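Local coordinates for protein cysteine synthase (Fusobacterium nucleatum subsp. nucleatum strain ATCC 25586, PDB 5XEM) that probably makes L-cysteine and acetate from O-acetyl-L-serine and hydrogen sulfide with pyridoxal 5'-phosphate as cofactor, and also produces hydrogen sulfide, at residues 80-85 with 111-116; 276-281 with 292-297; 163-168 with 189-194; 211-216 with 244-249. All blocks are in the same frame, centred on the assembly; numbering follows the deposited sequence.

How the interactions relate
Each contact closes its own loop, and the four follow one another along the chain without nesting or crossing. Interaction 1 comes first and ties helix 76-88 to the turn that leads into edge strand 114-118 of the four-stranded parallel sheet. Interaction 3 follows, joining helices 151-167 and 183-195, with strand 174-178 between them in the chain. Interaction 4 links short helix 211-214 to strand 245-247, at the edge of the larger mixed sheet. Interaction 2 closes last, packing helix 269-284 on strand 291-296 of that same sheet. It touches both contacts before it: Val293 packs on Ile164 and Leu168 of interaction 3, and Lys276 and Ala277 pack on residues 245-247 of interaction 4. Interaction 1 stands apart.

Interaction 1: 80-85 with 111-116; sequences GLAMIC and YGTEVI. With CA (calcium ion), chain G.
Met83 lies over one face of the Tyr111 ring. Its CB sits 4.2 Å from the ring centroid and 17° off the normal, a CH-pi contact. Met83 CA is on the same face, nearer the rim, 3.9 Å from Tyr111 CD1. The two side chains run side by side in the same direction. Met83 has CG anti to the backbone N (chi1 176°), and its chain bends only further out, toward the sulfur. Ala82 packs beside Tyr111, its CB 3.7 Å from Tyr111 CB. The same methyl lies close to a hydroxyl, with Ala82 CB 3.0 Å from Thr113 OG1. That oxygen is held by a hydrogen bond with Met108 O.

Tyr111 and Thr113 flank the turn that ends helix 103-110. Gly112 closes that helix in a Schellman motif with positive phi (100°). Its carbonyl oxygen binds a calcium ion, Gly112 O to calcium 2.3 Å, together with three waters and two further ligands. Strand 114-118 then pairs with strand 92-97, and Ala82 and Thr113 both pack on Leu92. Helix 46-60 lies against Leu81, Met83 and Ile84, while Gly264 of the second subunit packs on Met83 and Tyr111.

Interaction 2: 276-281 with 292-297; sequences KAALDY and IVVLST. With PLP (pyridoxal-5'-phosphate), chain D.
Helix 269-284 lies on the larger mixed sheet of this PLP-dependent fold, and the contact joins it to strand 291-296, whose end leads to the cofactor. Ala278 and Val294 face each other where the two backbones come nearest. Ala278 CB is 3.3 Å from Val294 CG2, tighter than usual for two carbons. With CG1 of Val294 anti to the backbone N (chi1 167°), CG2 lies opposite the carbonyl carbon and meets Ala278. One turn on, Tyr281 meets Ile292. Ile292 CD1 comes to the edge of the tyrosine ring, near its plane, 4.2 Å from CD2 of Tyr281. Strand 174-178 shares the contact: Ala278 also touches Ile176 and Tyr281 touches Val174.

Past the strand, Thr297 reaches the bound PLP, with Thr297 CG2 3.3 Å from PLP N1. On the helix, Lys276 NZ makes a salt bridge of 2.7 Å to Asp280 OD1 through the syn lone pair of that oxygen.

No hydrogen bond crosses between the two segments. The contact is purely apolar, shape-driven packing, tight at Ala278 and Val294 and looser at the tyrosine edge. The charged pair is confined to the helix.

Interaction 3: 163-168 with 189-194; sequences EILKDL and AKKLKE
Leu165 and Leu192 make the tight part of this helix-helix contact. Leu192 CD2 packs against the CG and CD2 side of its partner, 3.6 Å from both Leu165 CG and Leu165 CD2, with CD1 farther off. The two side chains slide past each other in opposite directions. Leu192 starts off to one side of the other helix, and with CG anti to the carbonyl carbon (chi1 -68°) its tip swings nearer. The same methyl also meets Ile164, with Leu192 CD2 4.3 Å from Ile164 CG2.

Toward Lys191 the packing is looser. Only its aliphatic part comes close, Lys191 CG lying 4.3 Å from Leu165 CD1. The chain then curls, and its amine pairs with Glu162 and Tyr157 O and makes a cation-pi contact with the Tyr157 ring. Lys166 and Lys190 lie toward solvent.

The segment axes approach to 10.8 Å at 43°. No hydrogen bond joins the two segments themselves; polar ties between the helices run to Tyr157 and Glu162, earlier in helix 151-167. That helix precedes strand 174-178 and helix 183-195 follows it. Ile164 and Leu168 rest on Val293 of strand 291-296, Ile164 also on Lys35 of strand 31-36, and Leu192 on Ile199 just before strand 200-206.

Interaction 4: 211-216 with 244-249; sequences LLSKGY and ILVCED
Leu212 and Ser213 sit on a single helical turn, 211-214, and meet Ile244 and Val246 where the chain enters strand 245-247. Ser213 and Ile244 have the nearest CA atoms, 6.2 Å apart. The helical turn ends at Gly215, which takes a positive phi (82°), and Gly215 N makes a weak hydrogen bond to Leu211 O. At the far end of the other segment, Glu248 takes the N-cap position of helix 249-263.

Ile244 is the centre of the side-chain contact. Its CD1 lies 4.1 Å from Leu212 CB, and the two side chains cross at about a right angle. Its CG2, anti to the backbone N, faces the serine, with Ile244 CG2 4.1 Å from Ser213 CB. Val246 touches the hydroxyl end, Val246 CG1 being 4.0 Å from Ser213 OG.

The two segments complete a beta-alpha-beta unit with strand 200-206, whose Glu205 pairs with both: its carboxylate accepts from Leu212 N and hydrogen-bonds Ser213 OG, and its backbone pairs with Leu245 and Cys247.

Across the contact itself there is no hydrogen bond. The interface is modest van der Waals packing at the surface, and the polar tie between helix and sheet runs through Glu205.

Interaction 1: 80-85 with 111-116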
# COMPACT_ATOMS: atom_id res chain seq x y z
N GLY A 80 -11.51 -5.04 -0.66
CA GLY A 80 -11.39 -5.76 0.59
C GLY A 80 -12.05 -7.14 0.56
O GLY A 80 -11.48 -8.12 1.01
N LEU A 81 -13.26 -7.22 0.04
CA LEU A 81 -13.93 -8.50 -0.19
C LEU A 81 -13.16 -9.39 -1.13
O LEU A 81 -13.02 -10.57 -0.87
CB LEU A 81 -15.35 -8.30 -0.71
CG LEU A 81 -16.36 -7.75 0.28
CD1 LEU A 81 -17.63 -7.32 -0.44
CD2 LEU A 81 -16.66 -8.80 1.35
N ALA A 82 -12.60 -8.81 -2.19
CA ALA A 82 -11.86 -9.61 -3.18
C ALA A 82 -10.62 -10.28 -2.57
O ALA A 82 -10.37 -11.47 -2.78
CB ALA A 82 -11.49 -8.74 -4.37
N MET A 83 -9.89 -9.53 -1.76
CA MET A 83 -8.66 -10.02 -1.13
C MET A 83 -9.02 -11.14 -0.16
O MET A 83 -8.39 -12.21 -0.15
CB MET A 83 -7.97 -8.87 -0.41
CG MET A 83 -6.74 -9.28 0.37
SD MET A 83 -6.09 -7.92 1.36
CE MET A 83 -7.41 -7.83 2.58
N ILE A 84 -10.05 -10.92 0.65
CA ILE A 84 -10.46 -11.93 1.62
C ILE A 84 -11.02 -13.20 0.93
O ILE A 84 -10.67 -14.33 1.31
CB ILE A 84 -11.43 -11.36 2.63
CG1 ILE A 84 -10.66 -10.38 3.54
CG2 ILE A 84 -12.10 -12.49 3.42
CD1 ILE A 84 -11.58 -9.40 4.23
N CYS A 85 -11.82 -13.01 -0.11
CA CYS A 85 -12.38 -14.14 -0.87
C CYS A 85 -11.30 -14.91 -1.62
O CYS A 85 -11.41 -16.14 -1.79
CB CYS A 85 -13.46 -13.68 -1.82
SG CYS A 85 -14.99 -13.19 -0.98
N TYR A 111 -7.51 -9.98 -8.00
CA TYR A 111 -7.83 -10.92 -6.95
C TYR A 111 -8.82 -11.98 -7.40
O TYR A 111 -9.19 -12.83 -6.62
CB TYR A 111 -8.42 -10.21 -5.74
CG TYR A 111 -7.47 -9.30 -5.00
CD1 TYR A 111 -6.42 -9.82 -4.27
CD2 TYR A 111 -7.65 -7.91 -5.02
CE1 TYR A 111 -5.55 -8.99 -3.59
CE2 TYR A 111 -6.79 -7.08 -4.32
CZ TYR A 111 -5.76 -7.61 -3.61
OH TYR A 111 -4.89 -6.79 -2.93
N GLY A 112 -9.24 -11.96 -8.66
CA GLY A 112 -10.18 -12.99 -9.18
C GLY A 112 -11.64 -12.56 -9.27
O GLY A 112 -12.48 -13.38 -9.66
N THR A 113 -11.95 -11.31 -8.97
CA THR A 113 -13.33 -10.85 -8.89
C THR A 113 -13.95 -10.77 -10.27
O THR A 113 -13.27 -10.41 -11.24
CB THR A 113 -13.42 -9.46 -8.25
OG1 THR A 113 -12.61 -9.42 -7.07
CG2 THR A 113 -14.88 -9.10 -7.88
N GLU A 114 -15.23 -11.11 -10.38
CA GLU A 114 -16.01 -10.72 -11.56
C GLU A 114 -16.65 -9.35 -11.30
O GLU A 114 -17.38 -9.19 -10.32
CB GLU A 114 -17.10 -11.74 -11.88
CG GLU A 114 -17.84 -11.40 -13.17
CD GLU A 114 -19.08 -12.25 -13.38
OE1 GLU A 114 -19.16 -13.36 -12.81
OE2 GLU A 114 -19.98 -11.81 -14.12
N VAL A 115 -16.39 -8.38 -12.19
CA VAL A 115 -16.80 -6.99 -11.98
C VAL A 115 -17.86 -6.64 -13.03
O VAL A 115 -17.64 -6.85 -14.22
CB VAL A 115 -15.61 -6.00 -12.06
CG1 VAL A 115 -16.09 -4.55 -11.91
CG2 VAL A 115 -14.56 -6.33 -11.00
N ILE A 116 -19.03 -6.19 -12.57
CA ILE A 116 -20.16 -5.81 -13.42
C ILE A 116 -20.38 -4.32 -13.21
O ILE A 116 -20.40 -3.84 -12.06
CB ILE A 116 -21.42 -6.59 -13.02
CG1 ILE A 116 -21.23 -8.07 -13.36
CG2 ILE A 116 -22.65 -6.04 -13.72
CD1 ILE A 116 -22.00 -9.00 -12.47
CA CA G . -13.54 -15.37 -9.43
O HOH W 1 -11.42 -16.26 -10.23
O HOH W 2 -13.98 -15.22 -11.79
O HOH W 3 -15.88 -14.44 -9.54

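Interaction 2: 276-281 with 292-297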
# COMPACT_ATOMS: atom_id res chain seq x y z
N LYS A 276 -9.11 18.30 5.06
CA LYS A 276 -9.41 19.72 4.83
C LYS A 276 -10.50 20.19 5.80
O LYS A 276 -10.40 21.27 6.40
CB LYS A 276 -9.80 19.93 3.37
CG LYS A 276 -10.45 21.27 3.07
CD LYS A 276 -9.55 22.45 3.33
CE LYS A 276 -10.27 23.73 2.89
NZ LYS A 276 -9.78 24.89 3.67
N ALA A 277 -11.53 19.36 5.97
CA ALA A 277 -12.60 19.67 6.91
C ALA A 277 -12.04 19.76 8.33
O ALA A 277 -12.48 20.60 9.13
CB ALA A 277 -13.69 18.61 6.84
N ALA A 278 -11.08 18.90 8.65
CA ALA A 278 -10.44 18.93 9.97
C ALA A 278 -9.62 20.17 10.18
O ALA A 278 -9.57 20.69 11.30
CB ALA A 278 -9.57 17.70 10.20
N LEU A 279 -8.93 20.60 9.13
CA LEU A 279 -8.13 21.82 9.20
C LEU A 279 -9.02 23.03 9.38
O LEU A 279 -8.68 23.92 10.13
CB LEU A 279 -7.31 22.02 7.95
CG LEU A 279 -5.93 21.41 7.90
CD1 LEU A 279 -5.20 21.91 6.65
CD2 LEU A 279 -5.11 21.78 9.12
N ASP A 280 -10.16 23.06 8.68
CA ASP A 280 -11.12 24.15 8.84
C ASP A 280 -11.66 24.18 10.26
O ASP A 280 -11.77 25.25 10.86
CB ASP A 280 -12.30 24.00 7.89
CG ASP A 280 -11.95 24.26 6.47
OD1 ASP A 280 -10.84 24.76 6.20
OD2 ASP A 280 -12.80 23.97 5.60
N TYR A 281 -11.99 23.00 10.79
CA TYR A 281 -12.44 22.88 12.17
C TYR A 281 -11.37 23.36 13.14
O TYR A 281 -11.66 24.15 14.05
CB TYR A 281 -12.87 21.45 12.50
CG TYR A 281 -13.36 21.32 13.92
CD1 TYR A 281 -14.68 21.59 14.25
CD2 TYR A 281 -12.48 20.97 14.95
CE1 TYR A 281 -15.12 21.51 15.57
CE2 TYR A 281 -12.91 20.88 16.27
CZ TYR A 281 -14.23 21.15 16.56
OH TYR A 281 -14.66 21.03 17.86
N ILE A 292 -6.92 15.96 17.69
CA ILE A 292 -7.91 15.76 16.64
C ILE A 292 -7.47 14.55 15.83
O ILE A 292 -6.33 14.53 15.36
CB ILE A 292 -8.01 16.98 15.70
CG1 ILE A 292 -8.31 18.27 16.50
CG2 ILE A 292 -9.07 16.74 14.62
CD1 ILE A 292 -8.56 19.49 15.63
N VAL A 293 -8.34 13.56 15.71
CA VAL A 293 -8.04 12.37 14.88
C VAL A 293 -8.85 12.41 13.62
O VAL A 293 -10.08 12.65 13.66
CB VAL A 293 -8.30 11.06 15.63
CG1 VAL A 293 -8.06 9.85 14.71
CG2 VAL A 293 -7.42 10.94 16.88
N VAL A 294 -8.17 12.23 12.48
CA VAL A 294 -8.78 12.19 11.17
C VAL A 294 -8.57 10.76 10.64
O VAL A 294 -7.45 10.25 10.64
CB VAL A 294 -8.10 13.19 10.21
CG1 VAL A 294 -8.47 12.95 8.74
CG2 VAL A 294 -8.45 14.60 10.65
N LEU A 295 -9.65 10.11 10.22
CA LEU A 295 -9.54 8.82 9.61
C LEU A 295 -9.22 9.03 8.14
O LEU A 295 -9.98 9.67 7.45
CB LEU A 295 -10.82 8.01 9.76
CG LEU A 295 -10.67 6.52 9.43
CD1 LEU A 295 -10.02 5.79 10.61
CD2 LEU A 295 -11.98 5.89 9.07
N SER A 296 -8.08 8.51 7.69
CA SER A 296 -7.73 8.42 6.27
C SER A 296 -8.21 7.08 5.75
O SER A 296 -7.61 6.03 6.07
CB SER A 296 -6.22 8.51 6.04
OG SER A 296 -5.87 8.17 4.70
N THR A 297 -9.27 7.10 4.95
CA THR A 297 -9.97 5.86 4.58
C THR A 297 -9.15 4.96 3.66
O THR A 297 -9.17 3.73 3.82
CB THR A 297 -11.34 6.17 3.95
OG1 THR A 297 -12.12 6.89 4.90
CG2 THR A 297 -12.05 4.86 3.57
N1 PLP D . -13.47 7.11 1.54
C2 PLP D . -13.33 6.10 0.67
C2A PLP D . -12.09 6.06 -0.24
C3 PLP D . -14.28 5.08 0.58
O3 PLP D . -14.10 4.06 -0.30
C4 PLP D . -15.40 5.10 1.40
C4A PLP D . -16.46 4.01 1.34
C5 PLP D . -15.52 6.16 2.31
C6 PLP D . -14.53 7.14 2.36
C5A PLP D . -16.69 6.30 3.27
O4P PLP D . -16.59 5.28 4.32
P PLP D . -17.90 4.66 5.07
O1P PLP D . -17.48 3.90 6.19
O2P PLP D . -18.58 3.91 4.02
O3P PLP D . -18.72 5.86 5.39

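Interaction 3: 163-168 with 189-194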
# COMPACT_ATOMS: atom_id res chain seq x y z
N GLU A 163 -8.15 1.18 18.77
CA GLU A 163 -6.80 1.49 18.40
C GLU A 163 -6.51 2.96 18.58
O GLU A 163 -5.42 3.32 19.01
CB GLU A 163 -6.53 1.05 16.95
CG GLU A 163 -6.69 -0.45 16.74
CD GLU A 163 -6.72 -0.81 15.27
OE1 GLU A 163 -6.34 0.05 14.45
OE2 GLU A 163 -7.12 -1.95 14.93
N ILE A 164 -7.48 3.82 18.27
CA ILE A 164 -7.35 5.25 18.47
C ILE A 164 -7.21 5.56 19.97
O ILE A 164 -6.31 6.30 20.38
CB ILE A 164 -8.59 5.99 17.90
CG1 ILE A 164 -8.57 5.93 16.36
CG2 ILE A 164 -8.63 7.43 18.38
CD1 ILE A 164 -9.91 6.38 15.75
N LEU A 165 -8.07 4.94 20.79
CA LEU A 165 -8.03 5.13 22.25
C LEU A 165 -6.69 4.68 22.80
O LEU A 165 -6.05 5.39 23.61
CB LEU A 165 -9.20 4.40 22.92
CG LEU A 165 -10.59 4.99 22.66
CD1 LEU A 165 -11.68 4.05 23.17
CD2 LEU A 165 -10.71 6.38 23.26
N LYS A 166 -6.23 3.53 22.33
CA LYS A 166 -4.99 2.93 22.86
C LYS A 166 -3.81 3.79 22.48
O LYS A 166 -2.96 4.08 23.32
CB LYS A 166 -4.78 1.50 22.35
CG LYS A 166 -3.52 0.79 22.90
CD LYS A 166 -3.33 -0.61 22.32
CE LYS A 166 -2.70 -0.59 20.93
NZ LYS A 166 -3.64 -0.24 19.81
N ASP A 167 -3.74 4.19 21.21
CA ASP A 167 -2.54 4.88 20.70
C ASP A 167 -2.39 6.29 21.26
O ASP A 167 -1.27 6.81 21.35
CB ASP A 167 -2.55 4.95 19.17
CG ASP A 167 -2.19 3.61 18.52
OD1 ASP A 167 -1.77 2.69 19.24
OD2 ASP A 167 -2.34 3.48 17.28
N LEU A 168 -3.50 6.93 21.60
CA LEU A 168 -3.46 8.28 22.20
C LEU A 168 -3.72 8.24 23.70
O LEU A 168 -3.96 9.28 24.31
CB LEU A 168 -4.47 9.20 21.52
CG LEU A 168 -4.07 9.76 20.15
CD1 LEU A 168 -5.25 10.45 19.49
CD2 LEU A 168 -2.91 10.72 20.28
N ALA A 189 -17.35 6.52 16.22
CA ALA A 189 -17.84 7.60 17.08
C ALA A 189 -18.62 7.07 18.26
O ALA A 189 -18.52 7.64 19.35
CB ALA A 189 -18.72 8.58 16.29
N LYS A 190 -19.38 5.99 18.05
CA LYS A 190 -20.17 5.37 19.12
C LYS A 190 -19.27 4.88 20.24
O LYS A 190 -19.50 5.18 21.42
CB LYS A 190 -21.04 4.24 18.61
CG LYS A 190 -21.96 3.59 19.65
CD LYS A 190 -22.91 2.60 18.99
CE LYS A 190 -23.80 1.88 20.01
NZ LYS A 190 -24.49 0.69 19.45
N LYS A 191 -18.20 4.18 19.87
CA LYS A 191 -17.27 3.67 20.87
C LYS A 191 -16.56 4.79 21.59
O LYS A 191 -16.45 4.78 22.83
CB LYS A 191 -16.26 2.68 20.28
CG LYS A 191 -15.13 2.26 21.22
CD LYS A 191 -15.59 1.59 22.51
CE LYS A 191 -16.22 0.23 22.29
NZ LYS A 191 -15.32 -0.80 21.73
N LEU A 192 -16.07 5.76 20.83
CA LEU A 192 -15.32 6.85 21.41
C LEU A 192 -16.18 7.65 22.43
O LEU A 192 -15.68 8.02 23.50
CB LEU A 192 -14.80 7.79 20.32
CG LEU A 192 -13.71 7.24 19.38
CD1 LEU A 192 -13.31 8.31 18.35
CD2 LEU A 192 -12.51 6.72 20.16
N LYS A 193 -17.44 7.91 22.08
CA LYS A 193 -18.34 8.66 22.94
C LYS A 193 -18.77 7.84 24.17
O LYS A 193 -19.08 8.43 25.22
CB LYS A 193 -19.56 9.14 22.16
CG LYS A 193 -19.28 10.45 21.45
CD LYS A 193 -20.47 11.04 20.70
CE LYS A 193 -20.16 12.49 20.37
NZ LYS A 193 -21.10 13.20 19.46
N GLU A 194 -18.76 6.52 24.07
CA GLU A 194 -18.98 5.68 25.26
C GLU A 194 -17.85 5.81 26.27
O GLU A 194 -18.11 5.88 27.47
CB GLU A 194 -19.20 4.23 24.89
CG GLU A 194 -20.59 3.98 24.35
CD GLU A 194 -20.76 2.60 23.76
OE1 GLU A 194 -19.82 1.78 23.79
OE2 GLU A 194 -21.87 2.33 23.27

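Interaction 4: 211-216 with 244-249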
# COMPACT_ATOMS: atom_id res chain seq x y z
N LEU A 211 -26.28 15.84 1.25
CA LEU A 211 -27.51 15.18 1.64
C LEU A 211 -27.88 15.44 3.10
O LEU A 211 -29.04 15.77 3.40
CB LEU A 211 -27.48 13.67 1.35
CG LEU A 211 -28.74 12.89 1.71
CD1 LEU A 211 -29.96 13.51 1.04
CD2 LEU A 211 -28.62 11.40 1.34
N LEU A 212 -26.91 15.26 3.98
CA LEU A 212 -27.15 15.38 5.43
C LEU A 212 -27.38 16.82 5.83
O LEU A 212 -28.19 17.10 6.75
CB LEU A 212 -25.96 14.83 6.23
CG LEU A 212 -25.58 13.35 5.99
CD1 LEU A 212 -24.39 12.95 6.87
CD2 LEU A 212 -26.76 12.44 6.27
N SER A 213 -26.68 17.75 5.18
CA SER A 213 -26.66 19.14 5.64
C SER A 213 -27.72 19.97 4.93
O SER A 213 -28.24 20.90 5.52
CB SER A 213 -25.27 19.78 5.49
OG SER A 213 -24.80 19.77 4.15
N LYS A 214 -28.05 19.62 3.69
CA LYS A 214 -29.06 20.38 2.92
C LYS A 214 -30.17 19.60 2.28
O LYS A 214 -31.06 20.20 1.70
CB LYS A 214 -28.38 21.23 1.85
CG LYS A 214 -27.36 22.22 2.40
CD LYS A 214 -26.82 23.11 1.30
CE LYS A 214 -25.97 24.25 1.85
NZ LYS A 214 -26.05 25.40 0.90
N GLY A 215 -30.12 18.27 2.35
CA GLY A 215 -31.25 17.43 1.95
C GLY A 215 -31.34 17.20 0.45
O GLY A 215 -32.42 16.87 -0.05
N TYR A 216 -30.23 17.36 -0.28
CA TYR A 216 -30.22 17.02 -1.71
C TYR A 216 -28.89 16.45 -2.09
O TYR A 216 -27.90 16.64 -1.37
CB TYR A 216 -30.52 18.24 -2.62
CG TYR A 216 -29.46 19.35 -2.65
CD1 TYR A 216 -28.32 19.26 -3.43
CD2 TYR A 216 -29.65 20.54 -1.91
CE1 TYR A 216 -27.39 20.29 -3.48
CE2 TYR A 216 -28.71 21.56 -1.95
CZ TYR A 216 -27.58 21.43 -2.73
OH TYR A 216 -26.62 22.45 -2.77
N ILE A 244 -22.36 18.63 10.87
CA ILE A 244 -22.02 18.00 9.58
C ILE A 244 -20.99 18.92 8.92
O ILE A 244 -21.24 20.10 8.73
CB ILE A 244 -23.21 17.90 8.62
CG1 ILE A 244 -24.45 17.28 9.29
CG2 ILE A 244 -22.79 17.16 7.35
CD1 ILE A 244 -24.31 15.87 9.82
N LEU A 245 -19.82 18.37 8.58
CA LEU A 245 -18.79 19.13 7.89
C LEU A 245 -18.83 18.75 6.42
O LEU A 245 -19.32 17.67 6.06
CB LEU A 245 -17.42 18.85 8.49
CG LEU A 245 -17.31 19.00 10.02
CD1 LEU A 245 -15.90 18.64 10.48
CD2 LEU A 245 -17.71 20.40 10.45
N VAL A 246 -18.35 19.66 5.59
CA VAL A 246 -18.30 19.45 4.17
C VAL A 246 -16.96 19.82 3.57
O VAL A 246 -16.16 20.53 4.18
CB VAL A 246 -19.40 20.25 3.45
CG1 VAL A 246 -20.77 19.90 4.02
CG2 VAL A 246 -19.12 21.76 3.51
N CYS A 247 -16.74 19.36 2.33
CA CYS A 247 -15.58 19.75 1.55
C CYS A 247 -15.93 19.79 0.07
O CYS A 247 -16.57 18.90 -0.46
CB CYS A 247 -14.43 18.78 1.78
SG CYS A 247 -12.87 19.33 1.06
N GLU A 248 -15.51 20.86 -0.59
CA GLU A 248 -15.62 20.99 -2.05
C GLU A 248 -14.61 20.09 -2.76
O GLU A 248 -13.56 19.76 -2.23
CB GLU A 248 -15.43 22.46 -2.48
CG GLU A 248 -16.47 23.43 -1.89
CD GLU A 248 -17.80 23.46 -2.65
OE1 GLU A 248 -17.98 22.73 -3.64
OE2 GLU A 248 -18.69 24.25 -2.25
N ASP A 249 -14.95 19.69 -3.97
CA ASP A 249 -14.08 18.81 -4.77
C ASP A 249 -12.67 19.39 -4.91
O ASP A 249 -11.71 18.68 -4.67
CB ASP A 249 -14.67 18.64 -6.16
CG ASP A 249 -15.97 17.85 -6.20
OD1 ASP A 249 -16.31 17.15 -5.19
OD2 ASP A 249 -16.63 17.89 -7.25